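Local coordinates for protein glycosyltransferase Gtf1 (Streptococcus pneumoniae, PDB 4PQG) that belongs to the GT-B class of glycosyltransferases, with two Rossmann-like domains and an added extended beta-sheet domain, and holds UDP in this structure, at residues R32-L41 and T494-V505. Residues are numbered along the deposited sequence; the frame is centred on the assembly and turned at random.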
ATOM      1  N   ARG A  32      -5.201   9.457  -4.834  1.00 22.65           N
ATOM      2  CA  ARG A  32      -6.340  10.241  -4.328  1.00 23.40           C
ATOM      3  C   ARG A  32      -5.892  11.532  -3.633  1.00 25.26           C
ATOM      4  O   ARG A  32      -6.507  12.596  -3.817  1.00 25.53           O
ATOM      5  CB  ARG A  32      -7.189   9.404  -3.374  1.00 23.45           C
ATOM      6  CG  ARG A  32      -8.605   9.931  -3.141  1.00 23.86           C
ATOM      7  CD  ARG A  32      -9.338   9.121  -2.087  1.00 24.04           C
ATOM      8  NE  ARG A  32      -9.347   7.698  -2.433  1.00 23.57           N
ATOM      9  CZ  ARG A  32      -9.241   6.710  -1.550  1.00 23.06           C
ATOM     10  NH1 ARG A  32      -9.234   5.456  -1.968  1.00 22.06           N
ATOM     11  NH2 ARG A  32      -9.115   6.971  -0.253  1.00 22.67           N
ATOM     12  N   ALA A  33      -4.817  11.436  -2.854  1.00 24.97           N
ATOM     13  CA  ALA A  33      -4.232  12.601  -2.201  1.00 25.78           C
ATOM     14  C   ALA A  33      -3.773  13.644  -3.208  1.00 26.63           C
ATOM     15  O   ALA A  33      -3.923  14.846  -2.965  1.00 26.86           O
ATOM     16  CB  ALA A  33      -3.069  12.186  -1.308  1.00 26.78           C
ATOM     17  N   GLY A  34      -3.194  13.183  -4.322  1.00 27.35           N
ATOM     18  CA  GLY A  34      -2.795  14.068  -5.422  1.00 27.16           C
ATOM     19  C   GLY A  34      -3.975  14.798  -6.025  1.00 28.14           C
ATOM     20  O   GLY A  34      -3.869  15.969  -6.392  1.00 29.49           O
ATOM     21  N   VAL A  35      -5.102  14.102  -6.127  1.00 28.53           N
ATOM     22  CA  VAL A  35      -6.343  14.683  -6.638  1.00 29.52           C
ATOM     23  C   VAL A  35      -6.905  15.729  -5.671  1.00 31.27           C
ATOM     24  O   VAL A  35      -7.304  16.823  -6.088  1.00 31.09           O
ATOM     25  CB  VAL A  35      -7.429  13.615  -6.885  1.00 29.01           C
ATOM     26  CG1 VAL A  35      -8.785  14.275  -7.104  1.00 28.19           C
ATOM     27  CG2 VAL A  35      -7.064  12.729  -8.072  1.00 29.29           C
ATOM     28  N   PHE A  36      -6.947  15.391  -4.386  1.00 30.74           N
ATOM     29  CA  PHE A  36      -7.468  16.309  -3.382  1.00 30.54           C
ATOM     30  C   PHE A  36      -6.636  17.585  -3.278  1.00 32.03           C
ATOM     31  O   PHE A  36      -7.200  18.665  -3.095  1.00 34.50           O
ATOM     32  CB  PHE A  36      -7.637  15.621  -2.032  1.00 28.05           C
ATOM     33  CG  PHE A  36      -8.689  14.542  -2.030  1.00 27.76           C
ATOM     34  CD1 PHE A  36      -9.739  14.564  -2.945  1.00 26.40           C
ATOM     35  CD2 PHE A  36      -8.645  13.518  -1.092  1.00 25.97           C
ATOM     36  CE1 PHE A  36     -10.714  13.588  -2.936  1.00 27.39           C
ATOM     37  CE2 PHE A  36      -9.628  12.540  -1.066  1.00 26.23           C
ATOM     38  CZ  PHE A  36     -10.666  12.569  -1.989  1.00 27.22           C
ATOM     39  N   ARG A  37      -5.317  17.461  -3.411  1.00 31.67           N
ATOM     40  CA  ARG A  37      -4.434  18.621  -3.434  1.00 36.11           C
ATOM     41  C   ARG A  37      -4.761  19.538  -4.612  1.00 38.24           C
ATOM     42  O   ARG A  37      -4.869  20.761  -4.450  1.00 40.32           O
ATOM     43  CB  ARG A  37      -2.960  18.206  -3.490  1.00 35.29           C
ATOM     44  CG  ARG A  37      -2.430  17.638  -2.186  1.00 37.59           C
ATOM     45  CD  ARG A  37      -0.909  17.585  -2.151  1.00 37.39           C
ATOM     46  NE  ARG A  37      -0.334  16.791  -3.234  1.00 37.92           N
ATOM     47  CZ  ARG A  37      -0.013  15.498  -3.162  1.00 36.39           C
ATOM     48  NH1 ARG A  37      -0.194  14.799  -2.046  1.00 34.45           N
ATOM     49  NH2 ARG A  37       0.497  14.905  -4.231  1.00 35.08           N
ATOM     50  N   LYS A  38      -4.933  18.936  -5.785  1.00 37.45           N
ATOM     51  CA  LYS A  38      -5.235  19.685  -6.999  1.00 37.65           C
ATOM     52  C   LYS A  38      -6.562  20.397  -6.880  1.00 38.88           C
ATOM     53  O   LYS A  38      -6.689  21.537  -7.318  1.00 41.39           O
ATOM     54  CB  LYS A  38      -5.266  18.758  -8.212  1.00 36.85           C
ATOM     55  CG  LYS A  38      -3.918  18.528  -8.862  1.00 36.44           C
ATOM     56  CD  LYS A  38      -4.021  17.406  -9.891  1.00 36.04           C
ATOM     57  CE  LYS A  38      -2.818  17.356 -10.814  1.00 37.07           C
ATOM     58  NZ  LYS A  38      -1.558  17.126 -10.068  1.00 36.64           N
ATOM     59  N   LEU A  39      -7.551  19.720  -6.297  1.00 36.89           N
ATOM     60  CA  LEU A  39      -8.864  20.302  -6.104  1.00 36.34           C
ATOM     61  C   LEU A  39      -8.907  21.249  -4.904  1.00 36.29           C
ATOM     62  O   LEU A  39      -9.987  21.668  -4.481  1.00 37.34           O
ATOM     63  CB  LEU A  39      -9.926  19.208  -5.963  1.00 34.98           C
ATOM     64  CG  LEU A  39     -10.257  18.365  -7.194  1.00 35.26           C
ATOM     65  CD1 LEU A  39     -11.166  17.214  -6.794  1.00 33.09           C
ATOM     66  CD2 LEU A  39     -10.888  19.198  -8.313  1.00 34.49           C
ATOM     67  N   ASN A  40      -7.737  21.585  -4.365  1.00 39.21           N
ATOM     68  CA  ASN A  40      -7.636  22.380  -3.135  1.00 42.01           C
ATOM     69  C   ASN A  40      -8.647  21.975  -2.069  1.00 41.52           C
ATOM     70  O   ASN A  40      -9.355  22.815  -1.516  1.00 41.15           O
ATOM     71  CB  ASN A  40      -7.765  23.873  -3.435  1.00 44.12           C
ATOM     72  CG  ASN A  40      -6.518  24.636  -3.080  1.00 48.59           C
ATOM     73  OD1 ASN A  40      -6.467  25.313  -2.049  1.00 51.27           O
ATOM     74  ND2 ASN A  40      -5.486  24.506  -3.909  1.00 48.90           N
ATOM     75  N   LEU A  41      -8.724  20.677  -1.798  1.00 40.42           N
ATOM     76  CA  LEU A  41      -9.681  20.158  -0.831  1.00 38.87           C
ATOM     77  C   LEU A  41      -8.928  19.679   0.388  1.00 37.94           C
ATOM     78  O   LEU A  41      -7.829  19.134   0.268  1.00 39.56           O
ATOM     79  CB  LEU A  41     -10.506  19.014  -1.423  1.00 39.18           C
ATOM     80  CG  LEU A  41     -11.479  19.354  -2.555  1.00 41.15           C
ATOM     81  CD1 LEU A  41     -12.205  18.096  -3.006  1.00 40.09           C
ATOM     82  CD2 LEU A  41     -12.480  20.434  -2.151  1.00 41.32           C
ATOM     83  N   THR A 494      -5.550  12.511 -15.715  1.00 28.55           N
ATOM     84  CA  THR A 494      -5.915  13.238 -14.483  1.00 31.23           C
ATOM     85  C   THR A 494      -7.029  14.283 -14.690  1.00 32.22           C
ATOM     86  O   THR A 494      -7.967  14.373 -13.884  1.00 31.33           O
ATOM     87  CB  THR A 494      -4.675  13.898 -13.833  1.00 32.59           C
ATOM     88  OG1 THR A 494      -3.705  12.885 -13.521  1.00 34.37           O
ATOM     89  CG2 THR A 494      -5.046  14.643 -12.549  1.00 31.18           C
ATOM     90  N   LYS A 495      -6.946  15.047 -15.775  1.00 34.62           N
ATOM     91  CA  LYS A 495      -7.982  16.053 -16.064  1.00 36.48           C
ATOM     92  C   LYS A 495      -9.403  15.497 -15.945  1.00 35.88           C
ATOM     93  O   LYS A 495     -10.232  16.082 -15.251  1.00 36.48           O
ATOM     94  CB  LYS A 495      -7.729  16.743 -17.404  1.00 41.68           C
ATOM     95  CG  LYS A 495      -6.458  17.579 -17.358  1.00 47.18           C
ATOM     96  CD  LYS A 495      -6.247  18.449 -18.588  1.00 50.78           C
ATOM     97  CE  LYS A 495      -4.921  19.186 -18.467  1.00 51.11           C
ATOM     98  NZ  LYS A 495      -4.510  19.812 -19.753  1.00 53.15           N
ATOM     99  N   GLU A 496      -9.671  14.353 -16.577  1.00 35.85           N
ATOM    100  CA  GLU A 496     -10.974  13.681 -16.440  1.00 37.25           C
ATOM    101  C   GLU A 496     -11.300  13.302 -14.985  1.00 37.12           C
ATOM    102  O   GLU A 496     -12.433  13.495 -14.523  1.00 36.46           O
ATOM    103  CB  GLU A 496     -11.049  12.410 -17.305  1.00 40.40           C
ATOM    104  CG  GLU A 496     -10.840  12.578 -18.806  1.00 44.35           C
ATOM    105  CD  GLU A 496     -10.486  11.259 -19.501  1.00 46.00           C
ATOM    106  OE1 GLU A 496     -11.417  10.482 -19.842  1.00 45.28           O
ATOM    107  OE2 GLU A 496      -9.272  10.997 -19.704  1.00 40.80           O
ATOM    108  N   ILE A 497     -10.321  12.738 -14.275  1.00 36.62           N
ATOM    109  CA  ILE A 497     -10.573  12.199 -12.922  1.00 37.45           C
ATOM    110  C   ILE A 497     -10.947  13.280 -11.897  1.00 36.69           C
ATOM    111  O   ILE A 497     -11.798  13.049 -11.037  1.00 38.20           O
ATOM    112  CB  ILE A 497      -9.411  11.307 -12.412  1.00 37.02           C
ATOM    113  CG1 ILE A 497      -9.930  10.186 -11.508  1.00 38.58           C
ATOM    114  CG2 ILE A 497      -8.372  12.118 -11.650  1.00 38.37           C
ATOM    115  CD1 ILE A 497     -10.897   9.248 -12.182  1.00 37.91           C
ATOM    116  N   LEU A 498     -10.315  14.449 -12.016  1.00 38.34           N
ATOM    117  CA  LEU A 498     -10.599  15.616 -11.176  1.00 40.21           C
ATOM    118  C   LEU A 498     -12.068  15.992 -11.221  1.00 42.36           C
ATOM    119  O   LEU A 498     -12.666  16.314 -10.189  1.00 41.71           O
ATOM    120  CB  LEU A 498      -9.751  16.812 -11.617  1.00 39.35           C
ATOM    121  CG  LEU A 498      -8.242  16.675 -11.414  1.00 40.84           C
ATOM    122  CD1 LEU A 498      -7.467  17.723 -12.201  1.00 41.44           C
ATOM    123  CD2 LEU A 498      -7.887  16.740  -9.936  1.00 40.17           C
ATOM    124  N   GLU A 499     -12.639  15.943 -12.424  1.00 43.44           N
ATOM    125  CA  GLU A 499     -14.051  16.240 -12.629  1.00 43.57           C
ATOM    126  C   GLU A 499     -14.943  15.199 -11.983  1.00 40.63           C
ATOM    127  O   GLU A 499     -16.019  15.529 -11.485  1.00 40.86           O
ATOM    128  CB  GLU A 499     -14.369  16.357 -14.126  1.00 45.98           C
ATOM    129  CG  GLU A 499     -13.907  17.668 -14.744  1.00 49.62           C
ATOM    130  CD  GLU A 499     -14.525  18.876 -14.054  1.00 52.95           C
ATOM    131  OE1 GLU A 499     -15.765  18.894 -13.865  1.00 56.00           O
ATOM    132  OE2 GLU A 499     -13.767  19.799 -13.685  1.00 55.10           O
ATOM    133  N   LYS A 500     -14.503  13.943 -11.992  1.00 37.45           N
ATOM    134  CA  LYS A 500     -15.278  12.884 -11.349  1.00 37.45           C
ATOM    135  C   LYS A 500     -15.299  13.107  -9.840  1.00 37.60           C
ATOM    136  O   LYS A 500     -16.343  12.971  -9.201  1.00 38.80           O
ATOM    137  CB  LYS A 500     -14.727  11.495 -11.689  1.00 38.92           C
ATOM    138  CG  LYS A 500     -14.749  11.179 -13.177  1.00 41.87           C
ATOM    139  CD  LYS A 500     -14.433   9.718 -13.475  1.00 42.44           C
ATOM    140  CE  LYS A 500     -14.127   9.508 -14.950  1.00 43.64           C
ATOM    141  NZ  LYS A 500     -15.315   9.754 -15.818  1.00 43.42           N
ATOM    142  N   TRP A 501     -14.147  13.469  -9.280  1.00 37.57           N
ATOM    143  CA  TRP A 501     -14.035  13.724  -7.839  1.00 37.77           C
ATOM    144  C   TRP A 501     -14.765  14.986  -7.455  1.00 39.63           C
ATOM    145  O   TRP A 501     -15.613  14.967  -6.555  1.00 40.09           O
ATOM    146  CB  TRP A 501     -12.571  13.743  -7.392  1.00 35.54           C
ATOM    147  CG  TRP A 501     -12.011  12.345  -7.176  1.00 34.14           C
ATOM    148  CD1 TRP A 501     -11.065  11.677  -7.946  1.00 32.16           C
ATOM    149  CD2 TRP A 501     -12.362  11.399  -6.107  1.00 32.74           C
ATOM    150  NE1 TRP A 501     -10.814  10.430  -7.443  1.00 30.85           N
ATOM    151  CE2 TRP A 501     -11.561  10.194  -6.347  1.00 32.26           C
ATOM    152  CE3 TRP A 501     -13.232  11.429  -5.018  1.00 33.37           C
ATOM    153  CZ2 TRP A 501     -11.631   9.083  -5.513  1.00 32.44           C
ATOM    154  CZ3 TRP A 501     -13.303  10.299  -4.187  1.00 33.72           C
ATOM    155  CH2 TRP A 501     -12.523   9.155  -4.432  1.00 32.58           C
ATOM    156  N   LYS A 502     -14.470  16.073  -8.162  1.00 41.58           N
ATOM    157  CA  LYS A 502     -15.193  17.334  -8.009  1.00 45.00           C
ATOM    158  C   LYS A 502     -16.701  17.094  -7.999  1.00 46.79           C
ATOM    159  O   LYS A 502     -17.381  17.516  -7.065  1.00 52.19           O
ATOM    160  CB  LYS A 502     -14.796  18.313  -9.119  1.00 46.21           C
ATOM    161  CG  LYS A 502     -15.125  19.774  -8.858  1.00 48.17           C
ATOM    162  CD  LYS A 502     -14.535  20.651  -9.955  1.00 51.23           C
ATOM    163  CE  LYS A 502     -15.160  22.039  -9.986  1.00 53.24           C
ATOM    164  NZ  LYS A 502     -14.713  22.892  -8.847  1.00 54.65           N
ATOM    165  N   LYS A 503     -17.215  16.390  -9.005  1.00 46.34           N
ATOM    166  CA  LYS A 503     -18.647  16.076  -9.082  1.00 48.45           C
ATOM    167  C   LYS A 503     -19.156  15.328  -7.842  1.00 48.56           C
ATOM    168  O   LYS A 503     -20.208  15.668  -7.293  1.00 48.68           O
ATOM    169  CB  LYS A 503     -18.953  15.269 -10.355  1.00 49.88           C
ATOM    170  CG  LYS A 503     -20.421  14.931 -10.590  1.00 50.22           C
ATOM    171  CD  LYS A 503     -20.578  14.019 -11.805  1.00 52.68           C
ATOM    172  CE  LYS A 503     -22.036  13.831 -12.215  1.00 52.53           C
ATOM    173  NZ  LYS A 503     -22.831  13.015 -11.249  1.00 49.53           N
ATOM    174  N   THR A 504     -18.412  14.306  -7.416  1.00 47.63           N
ATOM    175  CA  THR A 504     -18.780  13.493  -6.252  1.00 46.00           C
ATOM    176  C   THR A 504     -18.714  14.327  -4.972  1.00 44.29           C
ATOM    177  O   THR A 504     -19.584  14.226  -4.110  1.00 44.46           O
ATOM    178  CB  THR A 504     -17.866  12.248  -6.116  1.00 45.79           C
ATOM    179  OG1 THR A 504     -17.628  11.678  -7.408  1.00 43.13           O
ATOM    180  CG2 THR A 504     -18.505  11.190  -5.218  1.00 44.79           C
ATOM    181  N   VAL A 505     -17.680  15.156  -4.875  1.00 46.97           N
ATOM    182  CA  VAL A 505     -17.473  16.061  -3.747  1.00 48.93           C
ATOM    183  C   VAL A 505     -18.563  17.138  -3.692  1.00 53.23           C
ATOM    184  O   VAL A 505     -19.042  17.494  -2.610  1.00 54.23           O
ATOM    185  CB  VAL A 505     -16.071  16.714  -3.813  1.00 48.40           C
ATOM    186  CG1 VAL A 505     -16.002  17.983  -2.972  1.00 49.88           C
ATOM    187  CG2 VAL A 505     -15.001  15.724  -3.386  1.00 46.83           C
TER
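Phe-36 points the edge of its ring at one face of the Trp-501 indole: the planes stand 80° apart and the six-membered ring centroids 5.4 Å, a T-shaped pair. Farther along the indole, the aliphatic part of Arg-32 comes obliquely to the benzo rim, CG 3.9 Å from Trp-501 CZ2. Its guanidinium is also oblique to the indole, and NH2 forms a salt bridge with Asp-227 and a hydrogen bond with Asn-13.

Apolar packing makes up most of the rest. With CG1 anti to the backbone N (chi1 167°), Val-35 sets that methyl 3.6 Å from Trp-501 CD1, while its CG2 meets Ile-497. Leu-498 CD2 lies 3.7 Å from Lys-38 CB and also touches Val-35 and Leu-39. Leu-39 CD1 lies 3.8 Å from Trp-501 CB and beside the backbone of Lys-502. Past the Schellman motif that ends helix 24-38, with Asn-40 at positive phi, Leu-41 brings CD1 to 3.7 Å from Val-505 CG2.

The axes of segments 32-38 and 494-505 cross at -75°, 10.2 Å apart at their closest. The C-terminal helix 494-508 packs beside helix 24-38 of the N-terminal Rossmann-like domain, as the C-terminal helix does in many GT-B proteins; Phe-36, Leu-41 and Val-505 rest on strand 10-15, and Trp-501 reaches strand 282-285 of the same parallel sheet.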